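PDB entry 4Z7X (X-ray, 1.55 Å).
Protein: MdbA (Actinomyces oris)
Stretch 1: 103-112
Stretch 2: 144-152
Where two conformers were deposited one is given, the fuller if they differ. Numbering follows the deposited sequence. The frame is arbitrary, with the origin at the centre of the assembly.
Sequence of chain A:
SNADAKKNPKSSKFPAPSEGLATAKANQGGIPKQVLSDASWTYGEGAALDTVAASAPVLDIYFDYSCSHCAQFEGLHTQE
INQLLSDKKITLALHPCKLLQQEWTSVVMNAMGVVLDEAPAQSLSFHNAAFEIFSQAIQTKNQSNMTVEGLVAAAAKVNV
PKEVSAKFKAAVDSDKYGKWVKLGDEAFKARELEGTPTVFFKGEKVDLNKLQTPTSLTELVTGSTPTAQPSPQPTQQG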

# COMPACT_ATOMS: atom_id res chain seq x y z
N GLU A 103 2.71 -16.49 -3.47
CA GLU A 103 1.40 -16.34 -4.08
C GLU A 103 0.41 -15.57 -3.19
O GLU A 103 -0.48 -14.91 -3.71
CB GLU A 103 0.81 -17.66 -4.56
CG GLU A 103 1.59 -18.26 -5.70
CD GLU A 103 1.74 -17.32 -6.89
OE1 GLU A 103 2.89 -16.99 -7.20
OE2 GLU A 103 0.71 -16.91 -7.49
N TRP A 104 0.58 -15.61 -1.86
CA TRP A 104 -0.24 -14.76 -0.96
C TRP A 104 -0.28 -13.30 -1.45
O TRP A 104 -1.33 -12.68 -1.41
CB TRP A 104 0.28 -14.81 0.47
CG TRP A 104 -0.44 -13.92 1.42
CD1 TRP A 104 0.10 -12.90 2.14
CD2 TRP A 104 -1.83 -13.97 1.78
NE1 TRP A 104 -0.84 -12.32 2.94
CE2 TRP A 104 -2.04 -12.95 2.74
CE3 TRP A 104 -2.91 -14.78 1.39
CZ2 TRP A 104 -3.29 -12.71 3.30
CZ3 TRP A 104 -4.17 -14.53 1.97
CH2 TRP A 104 -4.34 -13.51 2.91
N THR A 105 0.84 -12.77 -1.94
CA THR A 105 0.86 -11.43 -2.45
C THR A 105 -0.12 -11.23 -3.60
O THR A 105 -0.81 -10.20 -3.63
CB THR A 105 2.29 -11.03 -2.84
OG1 THR A 105 3.11 -11.15 -1.67
CG2 THR A 105 2.36 -9.62 -3.42
N SER A 106 -0.20 -12.20 -4.52
CA SER A 106 -1.17 -12.10 -5.60
C SER A 106 -2.61 -12.19 -5.07
O SER A 106 -3.50 -11.54 -5.59
CB SER A 106 -0.96 -13.16 -6.68
OG SER A 106 0.26 -12.92 -7.39
N VAL A 107 -2.83 -13.05 -4.08
CA VAL A 107 -4.17 -13.18 -3.50
C VAL A 107 -4.60 -11.83 -2.93
O VAL A 107 -5.70 -11.31 -3.24
CB VAL A 107 -4.22 -14.28 -2.46
CG1 VAL A 107 -5.58 -14.34 -1.79
CG2 VAL A 107 -3.90 -15.63 -3.11
N VAL A 108 -3.74 -11.26 -2.09
CA VAL A 108 -4.05 -9.96 -1.48
C VAL A 108 -4.20 -8.87 -2.54
O VAL A 108 -5.15 -8.08 -2.47
CB VAL A 108 -3.02 -9.51 -0.43
CG1 VAL A 108 -3.44 -8.18 0.16
CG2 VAL A 108 -2.86 -10.54 0.66
N MSE A 109 -3.28 -8.83 -3.53
CA MSE A 109 -3.38 -7.79 -4.55
C MSE A 109 -4.67 -7.89 -5.37
O MSE A 109 -5.26 -6.89 -5.76
CB MSE A 109 -2.12 -7.68 -5.41
CG MSE A 109 -1.01 -7.09 -4.57
SE MSE A 109 0.64 -6.82 -5.59
CE MSE A 109 -0.03 -5.48 -6.82
N ASN A 110 -5.13 -9.10 -5.66
CA ASN A 110 -6.39 -9.23 -6.36
C ASN A 110 -7.57 -8.72 -5.54
O ASN A 110 -8.44 -8.04 -6.06
CB ASN A 110 -6.58 -10.68 -6.81
CG ASN A 110 -5.89 -10.94 -8.12
OD1 ASN A 110 -6.31 -10.39 -9.12
ND2 ASN A 110 -4.85 -11.77 -8.15
N ALA A 111 -7.58 -9.00 -4.23
CA ALA A 111 -8.66 -8.50 -3.38
C ALA A 111 -8.53 -6.97 -3.23
O ALA A 111 -9.53 -6.25 -3.30
CB ALA A 111 -8.62 -9.14 -2.01
N MSE A 112 -7.31 -6.48 -3.07
CA MSE A 112 -7.08 -5.03 -2.99
C MSE A 112 -7.52 -4.33 -4.25
O MSE A 112 -8.05 -3.23 -4.20
CB MSE A 112 -5.61 -4.72 -2.70
CG MSE A 112 -5.32 -3.20 -2.62
SE MSE A 112 -6.51 -2.16 -1.40
CE MSE A 112 -5.44 -2.54 0.20
N SER A 144 -4.46 -20.01 9.18
CA SER A 144 -5.76 -20.42 8.62
C SER A 144 -6.55 -19.30 7.92
O SER A 144 -7.47 -19.59 7.15
CB SER A 144 -6.65 -21.09 9.70
OG SER A 144 -7.04 -20.20 10.73
N ASN A 145 -6.25 -18.05 8.26
CA ASN A 145 -6.91 -16.88 7.66
C ASN A 145 -6.18 -16.34 6.45
O ASN A 145 -6.62 -15.33 5.85
CB ASN A 145 -7.00 -15.75 8.68
CG ASN A 145 -7.81 -16.13 9.87
OD1 ASN A 145 -8.94 -16.63 9.73
ND2 ASN A 145 -7.25 -15.93 11.05
N MSE A 146 -5.07 -16.97 6.07
CA MSE A 146 -4.31 -16.54 4.86
C MSE A 146 -4.94 -17.14 3.62
O MSE A 146 -4.33 -17.96 2.90
CB MSE A 146 -2.84 -16.85 5.02
CG MSE A 146 -2.29 -16.02 6.17
SE MSE A 146 -0.36 -16.27 6.30
CE MSE A 146 0.19 -15.26 4.71
N THR A 147 -6.21 -16.77 3.42
CA THR A 147 -7.04 -17.31 2.37
C THR A 147 -7.94 -16.21 1.84
O THR A 147 -8.05 -15.14 2.47
CB THR A 147 -7.96 -18.39 2.94
OG1 THR A 147 -8.81 -17.83 3.94
CG2 THR A 147 -7.17 -19.55 3.55
N VAL A 148 -8.64 -16.48 0.73
CA VAL A 148 -9.69 -15.59 0.26
C VAL A 148 -10.74 -15.34 1.36
O VAL A 148 -11.16 -14.21 1.60
CB VAL A 148 -10.37 -16.11 -1.03
CG1 VAL A 148 -11.55 -15.24 -1.40
CG2 VAL A 148 -9.35 -16.12 -2.13
N GLU A 149 -11.13 -16.40 2.06
CA GLU A 149 -12.15 -16.30 3.09
C GLU A 149 -11.68 -15.40 4.23
O GLU A 149 -12.45 -14.61 4.75
CB GLU A 149 -12.50 -17.70 3.60
CG GLU A 149 -13.20 -18.55 2.52
CD GLU A 149 -12.34 -18.99 1.31
OE1 GLU A 149 -11.13 -19.30 1.47
OE2 GLU A 149 -12.92 -19.06 0.17
N GLY A 150 -10.38 -15.46 4.55
CA GLY A 150 -9.77 -14.60 5.54
C GLY A 150 -9.80 -13.15 5.09
O GLY A 150 -10.03 -12.26 5.89
N LEU A 151 -9.54 -12.91 3.82
CA LEU A 151 -9.63 -11.53 3.30
C LEU A 151 -11.05 -11.01 3.27
O LEU A 151 -11.26 -9.84 3.47
CB LEU A 151 -9.01 -11.40 1.92
CG LEU A 151 -7.47 -11.57 1.89
CD1 LEU A 151 -6.97 -11.89 0.50
CD2 LEU A 151 -6.80 -10.32 2.49
N VAL A 152 -12.02 -11.87 2.97
CA VAL A 152 -13.44 -11.48 3.07
C VAL A 152 -13.72 -11.05 4.53
O VAL A 152 -14.34 -10.03 4.79
CB VAL A 152 -14.35 -12.62 2.63
CG1 VAL A 152 -15.79 -12.30 2.94
CG2 VAL A 152 -14.22 -12.86 1.10

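No hydrogen bond links the two stretches; they are held by the packing of apolar side chains, which buries about 350 Å² in all. The helix of the first stretch presents one face, Trp-104, Val-107, Val-108 and Ala-111, to the turn and first helical residues of the second stretch, and the two helix axes cross at 40°.

Trp-104 contributes the most area. Its CA-CB bond points toward the second stretch, and with chi1 at 177° (t) and chi2 at -120° the indole reaches out along the turn, its CZ3 lying 3.2 Å from Met-146 C and 3.4 Å from Thr-147 N. The large apolar indole is long enough to reach the backbone of the turn while also touching Leu-151 and the methyl of Met-146. Met-146, a selenomethionine, starts sideways, but its m, t, p conformation brings the tip back: chi2 near 180° extends the chain, and chi3 at 72° turns the methyl so that CE sits 3.5 Å from the centroid of the five-membered ring of Trp-104, almost on the ring normal. This is a CH-pi contact, well suited to a flexible, unbranched side chain.

Leu-151 is the knob, set in a hole formed by Trp-104, Val-107, Val-108 and Ala-111. Its common m, t rotamer places CG 3.8 Å from Trp-104 CH2, while CD1 lies 3.6 Å from Val-107 CG1 and 4.1 Å from Ala-111 CB. The short alanine methyl lines the hole while taking up little room. Val-107, in the t rotamer usual for helical valine, also directs CG1 to within 4.2 Å of Val-148 CG2.

Thr-147 points away from the first helix and serves its own: with chi1 at 61° (p), its OG1 accepts a 2.9 Å capping bond from Gly-150 N. Glycine suits its place because an ideal CB on Gly-150 would clash with Asn-145 O.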